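Local coordinates for nudix hydrolase domain-containing protein (Thermotoga maritima, PDB 3E57), which is of unknown function but, as a putative Nudix hydrolase, probably cleaves a nucleoside diphosphate linked to another moiety, at residues 81-86 with 183-188; 157-162 with 197-202; 164-169 with 177-182. All blocks are in the same frame, centred on the assembly; numbering follows the deposited sequence.

Contact 1 of 3, residues 81-86 with 183-188; sequences VLITKR and EELEKF
Ile-83 reaches from strand 80-85 to two residues of helix 185-189, Leu-185 and Phe-188, and its branches divide the work. At CB the side chain forks. On the short branch, Ile-83 CG2 approaches the Phe-188 ring obliquely, 4.3 Å from Phe-188 CD1. The longer branch starts at CG1, anti to the carbonyl carbon (chi1 -65°), and a second bend at chi2 -73° swings the terminal methyl toward the helix start, where Ile-83 CD1 stands 4.3 Å from Leu-185 CD1. That same leucine methyl also meets the other strand residue in the contact, Val-81, whose CG1 lies 4.3 Å from Leu-185 CD1. Leu-185 CD1 is therefore shared by two side chains spaced two residues apart, as expected for neighbours on one face of a strand.

The Phe-188 ring has its edge, in plane, toward the carbonyl oxygen of Glu-184 one helical turn earlier, and the backbone bond from Phe-188 N to Glu-184 O is weak at 3.4 Å. Tyr-99 adds an edge-to-face partner to this ring, while Ala-200 and Leu-204 of helix 194-206 touch Leu-185.

All four touching residues are buried, and the contact buries 156 Å² in all, both sides summed. Its chemistry is wholly apolar, so between these two segments the attraction probably comes from dispersion and the exclusion of water.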
ATOM      1  N   VAL B  81     -17.809  12.841  -1.950  1.00 31.28           N
ATOM      2  CA  VAL B  81     -17.291  11.728  -2.731  1.00 30.31           C
ATOM      3  C   VAL B  81     -18.383  10.679  -2.893  1.00 28.97           C
ATOM      4  O   VAL B  81     -19.174  10.455  -1.971  1.00 27.88           O
ATOM      5  CB  VAL B  81     -16.032  11.093  -2.071  1.00 30.63           C
ATOM      6  CG1 VAL B  81     -16.342  10.555  -0.686  1.00 31.05           C
ATOM      7  CG2 VAL B  81     -15.463   9.999  -2.966  1.00 31.71           C
ATOM      8  N   LEU B  82     -18.413  10.039  -4.058  1.00 27.90           N
ATOM      9  CA  LEU B  82     -19.421   9.036  -4.368  1.00 28.14           C
ATOM     10  C   LEU B  82     -19.056   7.667  -3.770  1.00 27.46           C
ATOM     11  O   LEU B  82     -17.996   7.128  -4.051  1.00 25.12           O
ATOM     12  CB  LEU B  82     -19.588   8.909  -5.878  1.00 27.99           C
ATOM     13  CG  LEU B  82     -20.603   7.882  -6.385  1.00 28.00           C
ATOM     14  CD1 LEU B  82     -22.019   8.299  -6.037  1.00 28.05           C
ATOM     15  CD2 LEU B  82     -20.440   7.667  -7.885  1.00 27.99           C
ATOM     16  N   ILE B  83     -19.962   7.140  -2.959  1.00 27.73           N
ATOM     17  CA  ILE B  83     -19.875   5.795  -2.405  1.00 28.63           C
ATOM     18  C   ILE B  83     -21.023   5.004  -3.008  1.00 29.08           C
ATOM     19  O   ILE B  83     -22.135   5.518  -3.100  1.00 28.46           O
ATOM     20  CB  ILE B  83     -20.052   5.833  -0.877  1.00 28.39           C
ATOM     21  CG1 ILE B  83     -18.886   6.582  -0.222  1.00 30.44           C
ATOM     22  CG2 ILE B  83     -20.158   4.432  -0.308  1.00 29.25           C
ATOM     23  CD1 ILE B  83     -17.598   5.829  -0.207  1.00 31.52           C
ATOM     24  N   THR B  84     -20.762   3.777  -3.437  1.00 29.55           N
ATOM     25  CA  THR B  84     -21.813   2.940  -3.987  1.00 31.30           C
ATOM     26  C   THR B  84     -21.873   1.627  -3.223  1.00 31.87           C
ATOM     27  O   THR B  84     -20.926   1.253  -2.530  1.00 30.79           O
ATOM     28  CB  THR B  84     -21.594   2.642  -5.482  1.00 31.20           C
ATOM     29  OG1 THR B  84     -20.316   2.026  -5.650  1.00 33.44           O
ATOM     30  CG2 THR B  84     -21.659   3.928  -6.318  1.00 30.89           C
ATOM     31  N   LYS B  85     -22.993   0.935  -3.380  1.00 33.64           N
ATOM     32  CA  LYS B  85     -23.248  -0.310  -2.688  1.00 35.26           C
ATOM     33  C   LYS B  85     -24.263  -1.093  -3.487  1.00 36.71           C
ATOM     34  O   LYS B  85     -25.327  -0.561  -3.809  1.00 37.54           O
ATOM     35  CB  LYS B  85     -23.819   0.002  -1.306  1.00 35.21           C
ATOM     36  CG  LYS B  85     -24.067  -1.200  -0.449  1.00 35.09           C
ATOM     37  CD  LYS B  85     -24.476  -0.774   0.947  1.00 36.00           C
ATOM     38  CE  LYS B  85     -25.912  -0.289   0.992  1.00 37.31           C
ATOM     39  NZ  LYS B  85     -26.779  -1.160   1.817  1.00 38.56           N
ATOM     40  N   ARG B  86     -23.933  -2.331  -3.835  1.00 38.33           N
ATOM     41  CA  ARG B  86     -24.875  -3.203  -4.551  1.00 39.16           C
ATOM     42  C   ARG B  86     -26.065  -3.557  -3.667  1.00 39.31           C
ATOM     43  O   ARG B  86     -27.216  -3.349  -4.053  1.00 39.82           O
ATOM     44  CB  ARG B  86     -24.174  -4.478  -5.018  1.00 39.66           C
ATOM     45  CG  ARG B  86     -23.382  -4.323  -6.323  1.00 41.57           C
ATOM     46  CD  ARG B  86     -21.962  -4.886  -6.238  1.00 42.56           C
ATOM     47  NE  ARG B  86     -21.825  -5.911  -5.203  1.00 45.18           N
ATOM     48  CZ  ARG B  86     -20.691  -6.542  -4.902  1.00 45.60           C
ATOM     49  NH1 ARG B  86     -19.570  -6.305  -5.582  1.00 47.57           N
ATOM     50  NH2 ARG B  86     -20.693  -7.441  -3.922  1.00 47.10           N
ATOM     51  N   GLU B 183     -14.989  14.562   5.292  1.00 33.41           N
ATOM     52  CA  GLU B 183     -14.744  14.317   6.729  1.00 33.25           C
ATOM     53  C   GLU B 183     -15.522  13.110   7.286  1.00 32.66           C
ATOM     54  O   GLU B 183     -15.359  12.750   8.467  1.00 32.63           O
ATOM     55  CB  GLU B 183     -15.002  15.572   7.577  1.00 33.90           C
ATOM     56  CG  GLU B 183     -16.465  15.943   7.804  1.00 34.85           C
ATOM     57  CD  GLU B 183     -16.954  17.060   6.902  1.00 37.16           C
ATOM     58  OE1 GLU B 183     -16.359  17.279   5.819  1.00 38.97           O
ATOM     59  OE2 GLU B 183     -17.951  17.714   7.285  1.00 37.14           O
ATOM     60  N   GLU B 184     -16.364  12.501   6.444  1.00 31.12           N
ATOM     61  CA  GLU B 184     -17.009  11.226   6.754  1.00 31.00           C
ATOM     62  C   GLU B 184     -16.329  10.043   6.068  1.00 29.55           C
ATOM     63  O   GLU B 184     -16.673   8.892   6.340  1.00 28.61           O
ATOM     64  CB  GLU B 184     -18.480  11.250   6.329  1.00 31.30           C
ATOM     65  CG  GLU B 184     -19.349  12.268   7.062  1.00 33.47           C
ATOM     66  CD  GLU B 184     -20.850  12.041   6.834  1.00 34.65           C
ATOM     67  OE1 GLU B 184     -21.655  12.890   7.280  1.00 41.76           O
ATOM     68  OE2 GLU B 184     -21.238  11.021   6.203  1.00 41.89           O
ATOM     69  N   LEU B 185     -15.376  10.305   5.177  1.00 28.41           N
ATOM     70  CA  LEU B 185     -14.779   9.228   4.408  1.00 28.39           C
ATOM     71  C   LEU B 185     -13.921   8.301   5.287  1.00 27.96           C
ATOM     72  O   LEU B 185     -13.863   7.104   5.044  1.00 27.47           O
ATOM     73  CB  LEU B 185     -13.964   9.776   3.235  1.00 28.71           C
ATOM     74  CG  LEU B 185     -13.287   8.723   2.355  1.00 28.24           C
ATOM     75  CD1 LEU B 185     -14.277   7.676   1.837  1.00 26.91           C
ATOM     76  CD2 LEU B 185     -12.543   9.416   1.227  1.00 27.93           C
ATOM     77  N   GLU B 186     -13.266   8.840   6.309  1.00 27.94           N
ATOM     78  CA  GLU B 186     -12.466   7.999   7.211  1.00 27.92           C
ATOM     79  C   GLU B 186     -13.320   6.884   7.847  1.00 27.27           C
ATOM     80  O   GLU B 186     -12.896   5.725   7.906  1.00 26.82           O
ATOM     81  CB  GLU B 186     -11.811   8.861   8.285  1.00 28.18           C
ATOM     82  CG  GLU B 186     -10.993   8.103   9.325  1.00 29.78           C
ATOM     83  CD  GLU B 186     -10.339   9.049  10.323  1.00 31.66           C
ATOM     84  OE1 GLU B 186      -9.293   9.627   9.974  1.00 38.28           O
ATOM     85  OE2 GLU B 186     -10.868   9.218  11.444  1.00 37.90           O
ATOM     86  N   LYS B 187     -14.514   7.237   8.314  1.00 26.87           N
ATOM     87  CA  LYS B 187     -15.485   6.261   8.841  1.00 26.90           C
ATOM     88  C   LYS B 187     -15.773   5.136   7.838  1.00 25.70           C
ATOM     89  O   LYS B 187     -15.659   3.952   8.149  1.00 24.61           O
ATOM     90  CB  LYS B 187     -16.790   6.995   9.178  1.00 26.88           C
ATOM     91  CG  LYS B 187     -17.921   6.108   9.563  1.00 27.82           C
ATOM     92  CD  LYS B 187     -19.172   6.889   9.936  1.00 28.29           C
ATOM     93  CE  LYS B 187     -19.907   7.393   8.711  1.00 29.79           C
ATOM     94  NZ  LYS B 187     -21.180   8.051   9.072  1.00 29.20           N
ATOM     95  N   PHE B 188     -16.129   5.519   6.618  1.00 25.94           N
ATOM     96  CA  PHE B 188     -16.415   4.536   5.562  1.00 26.68           C
ATOM     97  C   PHE B 188     -15.212   3.690   5.197  1.00 27.05           C
ATOM     98  O   PHE B 188     -15.347   2.490   4.953  1.00 27.71           O
ATOM     99  CB  PHE B 188     -16.991   5.223   4.313  1.00 26.76           C
ATOM    100  CG  PHE B 188     -18.433   5.572   4.437  1.00 27.61           C
ATOM    101  CD1 PHE B 188     -19.407   4.736   3.917  1.00 28.76           C
ATOM    102  CD2 PHE B 188     -18.826   6.741   5.084  1.00 27.88           C
ATOM    103  CE1 PHE B 188     -20.721   5.043   4.031  1.00 28.73           C
ATOM    104  CE2 PHE B 188     -20.144   7.067   5.202  1.00 29.39           C
ATOM    105  CZ  PHE B 188     -21.113   6.210   4.682  1.00 29.47           C
TER

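Contact 2 of 3, residues 157-162 with 197-202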
ATOM      1  N   GLY B 157      -4.564  -1.460 -11.058  1.00 26.73           N
ATOM      2  CA  GLY B 157      -5.475  -0.322 -11.061  1.00 26.07           C
ATOM      3  C   GLY B 157      -4.784   0.965 -11.439  1.00 25.64           C
ATOM      4  O   GLY B 157      -3.674   1.229 -10.987  1.00 25.23           O
ATOM      5  N   ALA B 158      -5.439   1.761 -12.279  1.00 25.03           N
ATOM      6  CA  ALA B 158      -4.986   3.098 -12.609  1.00 25.00           C
ATOM      7  C   ALA B 158      -5.989   4.017 -11.947  1.00 24.65           C
ATOM      8  O   ALA B 158      -7.127   4.158 -12.423  1.00 24.45           O
ATOM      9  CB  ALA B 158      -4.975   3.319 -14.127  1.00 25.53           C
ATOM     10  N   LEU B 159      -5.571   4.632 -10.844  1.00 24.04           N
ATOM     11  CA  LEU B 159      -6.455   5.423 -10.002  1.00 24.40           C
ATOM     12  C   LEU B 159      -6.552   6.879 -10.443  1.00 24.65           C
ATOM     13  O   LEU B 159      -5.535   7.577 -10.553  1.00 24.15           O
ATOM     14  CB  LEU B 159      -5.957   5.384  -8.569  1.00 23.52           C
ATOM     15  CG  LEU B 159      -6.734   6.189  -7.522  1.00 23.46           C
ATOM     16  CD1 LEU B 159      -8.204   5.737  -7.438  1.00 24.77           C
ATOM     17  CD2 LEU B 159      -6.017   6.040  -6.167  1.00 23.44           C
ATOM     18  N   PHE B 160      -7.787   7.322 -10.668  1.00 25.19           N
ATOM     19  CA  PHE B 160      -8.099   8.702 -10.993  1.00 25.81           C
ATOM     20  C   PHE B 160      -9.078   9.276 -10.013  1.00 26.12           C
ATOM     21  O   PHE B 160      -9.913   8.556  -9.463  1.00 25.27           O
ATOM     22  CB  PHE B 160      -8.771   8.803 -12.366  1.00 25.84           C
ATOM     23  CG  PHE B 160      -7.928   8.337 -13.491  1.00 26.43           C
ATOM     24  CD1 PHE B 160      -7.223   9.247 -14.269  1.00 25.89           C
ATOM     25  CD2 PHE B 160      -7.836   6.990 -13.785  1.00 26.47           C
ATOM     26  CE1 PHE B 160      -6.432   8.812 -15.301  1.00 26.55           C
ATOM     27  CE2 PHE B 160      -7.047   6.553 -14.818  1.00 26.27           C
ATOM     28  CZ  PHE B 160      -6.350   7.465 -15.580  1.00 26.54           C
ATOM     29  N   LEU B 161      -8.992  10.592  -9.839  1.00 27.14           N
ATOM     30  CA  LEU B 161     -10.000  11.384  -9.163  1.00 28.01           C
ATOM     31  C   LEU B 161     -10.734  12.186 -10.241  1.00 28.92           C
ATOM     32  O   LEU B 161     -10.120  12.994 -10.952  1.00 28.67           O
ATOM     33  CB  LEU B 161      -9.333  12.333  -8.183  1.00 27.73           C
ATOM     34  CG  LEU B 161     -10.220  13.328  -7.456  1.00 28.78           C
ATOM     35  CD1 LEU B 161     -11.342  12.622  -6.705  1.00 28.57           C
ATOM     36  CD2 LEU B 161      -9.367  14.167  -6.520  1.00 29.37           C
ATOM     37  N   GLY B 162     -12.030  11.950 -10.382  1.00 29.91           N
ATOM     38  CA  GLY B 162     -12.836  12.700 -11.350  1.00 31.18           C
ATOM     39  C   GLY B 162     -13.713  13.666 -10.592  1.00 32.28           C
ATOM     40  O   GLY B 162     -14.545  13.240  -9.796  1.00 31.94           O
ATOM     41  N   LYS B 197     -10.673   0.519   0.010  1.00 21.35           N
ATOM     42  CA  LYS B 197      -9.987   0.921   1.221  1.00 21.42           C
ATOM     43  C   LYS B 197      -8.686   1.672   0.887  1.00 21.31           C
ATOM     44  O   LYS B 197      -8.341   2.689   1.516  1.00 21.24           O
ATOM     45  CB  LYS B 197      -9.670  -0.313   2.058  1.00 22.43           C
ATOM     46  CG  LYS B 197      -9.309  -0.035   3.482  1.00 23.15           C
ATOM     47  CD  LYS B 197      -9.128  -1.340   4.230  1.00 24.71           C
ATOM     48  CE  LYS B 197      -8.965  -1.065   5.712  1.00 27.74           C
ATOM     49  NZ  LYS B 197     -10.281  -0.737   6.382  1.00 31.26           N
ATOM     50  N   ILE B 198      -7.963   1.166  -0.097  1.00 20.68           N
ATOM     51  CA  ILE B 198      -6.682   1.777  -0.465  1.00 21.15           C
ATOM     52  C   ILE B 198      -6.934   3.165  -1.013  1.00 20.90           C
ATOM     53  O   ILE B 198      -6.256   4.122  -0.634  1.00 22.36           O
ATOM     54  CB  ILE B 198      -5.934   0.943  -1.518  1.00 21.29           C
ATOM     55  CG1 ILE B 198      -5.450  -0.390  -0.920  1.00 21.32           C
ATOM     56  CG2 ILE B 198      -4.726   1.732  -2.046  1.00 21.51           C
ATOM     57  CD1 ILE B 198      -5.062  -1.422  -1.958  1.00 21.60           C
ATOM     58  N   SER B 199      -7.917   3.263  -1.897  1.00 21.09           N
ATOM     59  CA  SER B 199      -8.260   4.511  -2.560  1.00 21.67           C
ATOM     60  C   SER B 199      -8.727   5.562  -1.555  1.00 20.99           C
ATOM     61  O   SER B 199      -8.354   6.715  -1.675  1.00 21.28           O
ATOM     62  CB  SER B 199      -9.317   4.277  -3.632  1.00 22.38           C
ATOM     63  OG  SER B 199      -8.803   3.483  -4.704  1.00 24.28           O
ATOM     64  N   ALA B 200      -9.538   5.164  -0.572  1.00 21.17           N
ATOM     65  CA  ALA B 200      -9.940   6.068   0.511  1.00 20.94           C
ATOM     66  C   ALA B 200      -8.717   6.647   1.242  1.00 20.93           C
ATOM     67  O   ALA B 200      -8.644   7.840   1.498  1.00 21.41           O
ATOM     68  CB  ALA B 200     -10.863   5.368   1.494  1.00 21.25           C
ATOM     69  N   ALA B 201      -7.750   5.810   1.568  1.00 21.43           N
ATOM     70  CA  ALA B 201      -6.551   6.275   2.229  1.00 21.88           C
ATOM     71  C   ALA B 201      -5.802   7.302   1.360  1.00 22.30           C
ATOM     72  O   ALA B 201      -5.355   8.333   1.863  1.00 22.86           O
ATOM     73  CB  ALA B 201      -5.648   5.085   2.614  1.00 22.04           C
ATOM     74  N   VAL B 202      -5.714   7.042   0.055  1.00 23.27           N
ATOM     75  CA  VAL B 202      -5.011   7.935  -0.880  1.00 23.95           C
ATOM     76  C   VAL B 202      -5.712   9.281  -0.945  1.00 24.54           C
ATOM     77  O   VAL B 202      -5.081  10.341  -0.820  1.00 23.78           O
ATOM     78  CB  VAL B 202      -4.912   7.300  -2.296  1.00 23.88           C
ATOM     79  CG1 VAL B 202      -4.403   8.321  -3.331  1.00 24.47           C
ATOM     80  CG2 VAL B 202      -4.010   6.060  -2.253  1.00 24.58           C
TER
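Ser-199 OG lies 3.6 Å from Leu-159 CD1, but its polar partner is elsewhere: the hydroxyl is hydrogen-bonded to the carbonyl oxygen of Trp-195, one turn back in helix 194-206. The torsion explains how both can be served. With OG anti to the carbonyl carbon and beside the backbone N (chi1 -67°), the hydroxyl folds back along its own helix while still presenting its oxygen to the leucine. A buried polar atom is in this way satisfied within the helix, and its approach to Leu-159 is one of van der Waals contact.

Both methyls of Leu-159 are engaged. Besides the closer approach of CD1, Leu-159 CD2 is 4.1 Å from Ser-199 OG, which places the oxygen opposite the fork of the side chain. Leu-159 CD2 also lies 4.0 Å from Val-202 CG1. Here the two side chains reach toward each other tip to tip: Leu-159 CG is anti to its backbone N (chi1 178°), which carries CD2 out toward the helix, and Val-202 CG1 is itself anti to N (chi1 170°).

That Ser-199 and Val-202 both reach Leu-159 sets them on one side of the helix; the backbone bond from Val-202 N to Ile-198 O, 3.0 Å, is consistent with regular winding. Tyr-72 and Val-74 of strand 66-77 and Phe-36 also touch the leucine. Across the helix, Ala-201 packs on Thr-148 of the second subunit.

A single strand residue thus sits before one helical face, with Leu-159 CA and Ser-199 CA 7.7 Å apart. This layering of a C-terminal helix on the mixed central sheet is characteristic of the alpha/beta/alpha sandwich of the Nudix fold.

Contact 3 of 3, residues 164-169 with 177-182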
ATOM      1  N   GLY B 164     -16.676  16.550 -10.695  1.00 35.93           N
ATOM      2  CA  GLY B 164     -17.742  17.003 -11.582  1.00 36.65           C
ATOM      3  C   GLY B 164     -19.107  17.107 -10.941  1.00 37.33           C
ATOM      4  O   GLY B 164     -19.230  17.362  -9.742  1.00 37.81           O
ATOM      5  N   LYS B 165     -20.136  16.930 -11.758  1.00 37.97           N
ATOM      6  CA  LYS B 165     -21.496  16.864 -11.274  1.00 38.46           C
ATOM      7  C   LYS B 165     -21.911  15.417 -11.408  1.00 38.75           C
ATOM      8  O   LYS B 165     -21.739  14.826 -12.472  1.00 39.00           O
ATOM      9  CB  LYS B 165     -22.429  17.769 -12.106  1.00 38.86           C
ATOM     10  CG  LYS B 165     -23.783  18.043 -11.435  1.00 39.26           C
ATOM     11  CD  LYS B 165     -23.764  19.316 -10.554  1.00 41.06           C
ATOM     12  CE  LYS B 165     -24.562  19.131  -9.249  1.00 41.26           C
ATOM     13  NZ  LYS B 165     -25.994  18.755  -9.445  1.00 41.70           N
ATOM     14  N   PHE B 166     -22.413  14.844 -10.319  1.00 39.05           N
ATOM     15  CA  PHE B 166     -22.977  13.505 -10.329  1.00 39.67           C
ATOM     16  C   PHE B 166     -24.492  13.635 -10.391  1.00 40.22           C
ATOM     17  O   PHE B 166     -25.072  14.414  -9.646  1.00 40.26           O
ATOM     18  CB  PHE B 166     -22.582  12.724  -9.067  1.00 39.00           C
ATOM     19  CG  PHE B 166     -23.277  11.404  -8.942  1.00 38.86           C
ATOM     20  CD1 PHE B 166     -22.767  10.276  -9.571  1.00 38.28           C
ATOM     21  CD2 PHE B 166     -24.459  11.290  -8.223  1.00 38.16           C
ATOM     22  CE1 PHE B 166     -23.421   9.065  -9.481  1.00 38.13           C
ATOM     23  CE2 PHE B 166     -25.110  10.077  -8.129  1.00 37.95           C
ATOM     24  CZ  PHE B 166     -24.592   8.966  -8.761  1.00 37.74           C
ATOM     25  N   PHE B 167     -25.126  12.859 -11.267  1.00 41.40           N
ATOM     26  CA  PHE B 167     -26.583  12.906 -11.429  1.00 42.18           C
ATOM     27  C   PHE B 167     -27.238  11.648 -10.898  1.00 42.86           C
ATOM     28  O   PHE B 167     -28.149  11.729 -10.070  1.00 43.14           O
ATOM     29  CB  PHE B 167     -26.956  13.119 -12.895  1.00 42.63           C
ATOM     30  CG  PHE B 167     -26.453  14.411 -13.456  1.00 42.72           C
ATOM     31  CD1 PHE B 167     -27.033  15.615 -13.074  1.00 43.54           C
ATOM     32  CD2 PHE B 167     -25.393  14.432 -14.352  1.00 42.80           C
ATOM     33  CE1 PHE B 167     -26.569  16.818 -13.581  1.00 43.74           C
ATOM     34  CE2 PHE B 167     -24.921  15.627 -14.867  1.00 43.35           C
ATOM     35  CZ  PHE B 167     -25.511  16.827 -14.480  1.00 43.91           C
ATOM     36  N   SER B 168     -26.774  10.489 -11.363  1.00 43.49           N
ATOM     37  CA  SER B 168     -27.324   9.211 -10.916  1.00 44.14           C
ATOM     38  C   SER B 168     -26.487   8.016 -11.367  1.00 44.45           C
ATOM     39  O   SER B 168     -25.564   8.150 -12.171  1.00 44.14           O
ATOM     40  CB  SER B 168     -28.747   9.028 -11.456  1.00 44.32           C
ATOM     41  OG  SER B 168     -28.733   8.839 -12.863  1.00 45.07           O
ATOM     42  N   VAL B 169     -26.838   6.843 -10.849  1.00 45.09           N
ATOM     43  CA  VAL B 169     -26.277   5.590 -11.348  1.00 45.82           C
ATOM     44  C   VAL B 169     -27.114   5.146 -12.547  1.00 46.51           C
ATOM     45  O   VAL B 169     -28.322   5.390 -12.595  1.00 46.61           O
ATOM     46  CB  VAL B 169     -26.211   4.481 -10.251  1.00 45.70           C
ATOM     47  CG1 VAL B 169     -25.486   5.001  -9.024  1.00 45.38           C
ATOM     48  CG2 VAL B 169     -27.599   3.958  -9.880  1.00 45.38           C
ATOM     49  N   TRP B 177     -26.293   4.584  -4.141  1.00 41.26           N
ATOM     50  CA  TRP B 177     -25.204   5.531  -4.062  1.00 40.20           C
ATOM     51  C   TRP B 177     -25.474   6.509  -2.939  1.00 38.97           C
ATOM     52  O   TRP B 177     -26.609   6.675  -2.493  1.00 38.02           O
ATOM     53  CB  TRP B 177     -25.057   6.280  -5.389  1.00 40.76           C
ATOM     54  CG  TRP B 177     -26.300   7.014  -5.783  1.00 41.14           C
ATOM     55  CD1 TRP B 177     -27.312   6.549  -6.576  1.00 41.68           C
ATOM     56  CD2 TRP B 177     -26.677   8.334  -5.382  1.00 41.68           C
ATOM     57  NE1 TRP B 177     -28.288   7.507  -6.704  1.00 41.89           N
ATOM     58  CE2 TRP B 177     -27.927   8.609  -5.975  1.00 41.93           C
ATOM     59  CE3 TRP B 177     -26.082   9.311  -4.576  1.00 41.85           C
ATOM     60  CZ2 TRP B 177     -28.592   9.824  -5.790  1.00 42.11           C
ATOM     61  CZ3 TRP B 177     -26.745  10.522  -4.391  1.00 41.73           C
ATOM     62  CH2 TRP B 177     -27.986  10.765  -4.995  1.00 42.00           C
ATOM     63  N   GLU B 178     -24.403   7.149  -2.497  1.00 37.45           N
ATOM     64  CA  GLU B 178     -24.437   8.179  -1.483  1.00 37.17           C
ATOM     65  C   GLU B 178     -23.319   9.124  -1.845  1.00 35.95           C
ATOM     66  O   GLU B 178     -22.267   8.675  -2.281  1.00 34.70           O
ATOM     67  CB  GLU B 178     -24.121   7.593  -0.107  1.00 37.13           C
ATOM     68  CG  GLU B 178     -25.301   7.244   0.762  1.00 38.74           C
ATOM     69  CD  GLU B 178     -24.851   6.745   2.125  1.00 38.43           C
ATOM     70  OE1 GLU B 178     -24.550   5.542   2.245  1.00 38.54           O
ATOM     71  OE2 GLU B 178     -24.782   7.564   3.067  1.00 42.00           O
ATOM     72  N   LEU B 179     -23.534  10.419  -1.656  1.00 35.48           N
ATOM     73  CA  LEU B 179     -22.442  11.384  -1.722  1.00 35.66           C
ATOM     74  C   LEU B 179     -22.122  11.719  -0.274  1.00 35.54           C
ATOM     75  O   LEU B 179     -22.987  12.191   0.449  1.00 35.61           O
ATOM     76  CB  LEU B 179     -22.841  12.643  -2.501  1.00 35.54           C
ATOM     77  CG  LEU B 179     -22.876  12.501  -4.024  1.00 35.05           C
ATOM     78  CD1 LEU B 179     -23.659  13.642  -4.655  1.00 34.53           C
ATOM     79  CD2 LEU B 179     -21.480  12.451  -4.604  1.00 34.33           C
ATOM     80  N   ILE B 180     -20.905  11.423   0.170  1.00 34.99           N
ATOM     81  CA  ILE B 180     -20.546  11.703   1.552  1.00 35.24           C
ATOM     82  C   ILE B 180     -19.515  12.808   1.618  1.00 35.18           C
ATOM     83  O   ILE B 180     -18.685  12.950   0.727  1.00 35.31           O
ATOM     84  CB  ILE B 180     -20.033  10.441   2.294  1.00 35.05           C
ATOM     85  CG1 ILE B 180     -18.671   9.994   1.761  1.00 35.39           C
ATOM     86  CG2 ILE B 180     -21.063   9.301   2.187  1.00 34.74           C
ATOM     87  CD1 ILE B 180     -18.068   8.858   2.560  1.00 35.21           C
ATOM     88  N   LYS B 181     -19.575  13.590   2.684  1.00 35.50           N
ATOM     89  CA  LYS B 181     -18.573  14.610   2.937  1.00 35.61           C
ATOM     90  C   LYS B 181     -17.228  13.931   3.180  1.00 35.32           C
ATOM     91  O   LYS B 181     -17.165  12.819   3.717  1.00 34.59           O
ATOM     92  CB  LYS B 181     -18.987  15.468   4.136  1.00 35.56           C
ATOM     93  CG  LYS B 181     -20.179  16.362   3.816  1.00 37.49           C
ATOM     94  CD  LYS B 181     -20.596  17.254   4.971  1.00 37.93           C
ATOM     95  CE  LYS B 181     -21.459  16.508   5.987  1.00 40.03           C
ATOM     96  NZ  LYS B 181     -22.136  17.471   6.922  1.00 40.56           N
ATOM     97  N   LEU B 182     -16.154  14.593   2.767  1.00 35.11           N
ATOM     98  CA  LEU B 182     -14.815  14.040   2.902  1.00 34.82           C
ATOM     99  C   LEU B 182     -14.482  13.747   4.365  1.00 34.21           C
ATOM    100  O   LEU B 182     -13.796  12.772   4.650  1.00 33.63           O
ATOM    101  CB  LEU B 182     -13.772  14.990   2.298  1.00 35.46           C
ATOM    102  CG  LEU B 182     -12.588  14.394   1.542  1.00 36.04           C
ATOM    103  CD1 LEU B 182     -13.017  13.399   0.475  1.00 37.20           C
ATOM    104  CD2 LEU B 182     -11.794  15.529   0.898  1.00 36.63           C
TER
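An edge-to-face aromatic pair joins two strands that share no backbone bonding: the edge of Phe-166 points into the face of Trp-177, with ring planes at 60° and centroids, taken to the six-membered ring, 5.0 Å apart. Phe-166 CE2 does the closest touching, 3.6 Å from Trp-177 CD2 and over the centre of the indole, while Phe-166 CZ lies beside it, 3.9 Å from Trp-177 CG. The indole reaches this place through chi1 58°, which sets CG between the backbone N and the carbonyl carbon.

Val-169 closes on the five-membered part of the same indole. Its CG1 is only 3.4 Å from Trp-177 CD1, a tight approach, and comes obliquely. At the other end Leu-179 CD1 lies 4.3 Å from Phe-166 CD2. Leu-82 of strand 80-85 touches both aromatic side chains.

Were Trp-177 an alanine, the Phe-166 edge and the Val-169 methyl would probably lose their common surface and a gap would open between the strands.

The two strands run roughly antiparallel, their axes 8.6 Å apart at 152°, and meet through side chains. Val-169 N, buried here, has no partner in the model. Beside it Phe-167 and Ser-168 both face Asp-132 of strand 131-145, a classic beta bulge. Strand 165-169, reached after a corner at Gly-164, bonds to strand 131-145, whereas strand 176-181 bonds to strand 80-85; the Phe-166/Trp-177 pair spans the two within the mixed, branched or curled sheet of this Nudix-family domain.

Contacts 1 and 3, with centres about 10 Å apart, share the pairing of strands 80-85 and 176-181: Val-81 N lies 2.8 Å from Ile-180 O, a probable hydrogen bond. The chain then passes from strand 176-181 directly into helix 185-189, and Phe-188 CD2 packs 3.4 Å from Ile-180 CD1. Contact 2, about 12 Å from contact 1 between centres, is tied to it where Leu-185 CD1 meets Ala-200 CB at 4.1 Å. Contacts 2 and 3, centres about 16 Å apart, adjoin only in sequence, as strand 155-163 runs into strand 165-169. All three contacts reach the same sheet; the likely catalytic Nudix motif centres on helix 115-130, which takes no part in them.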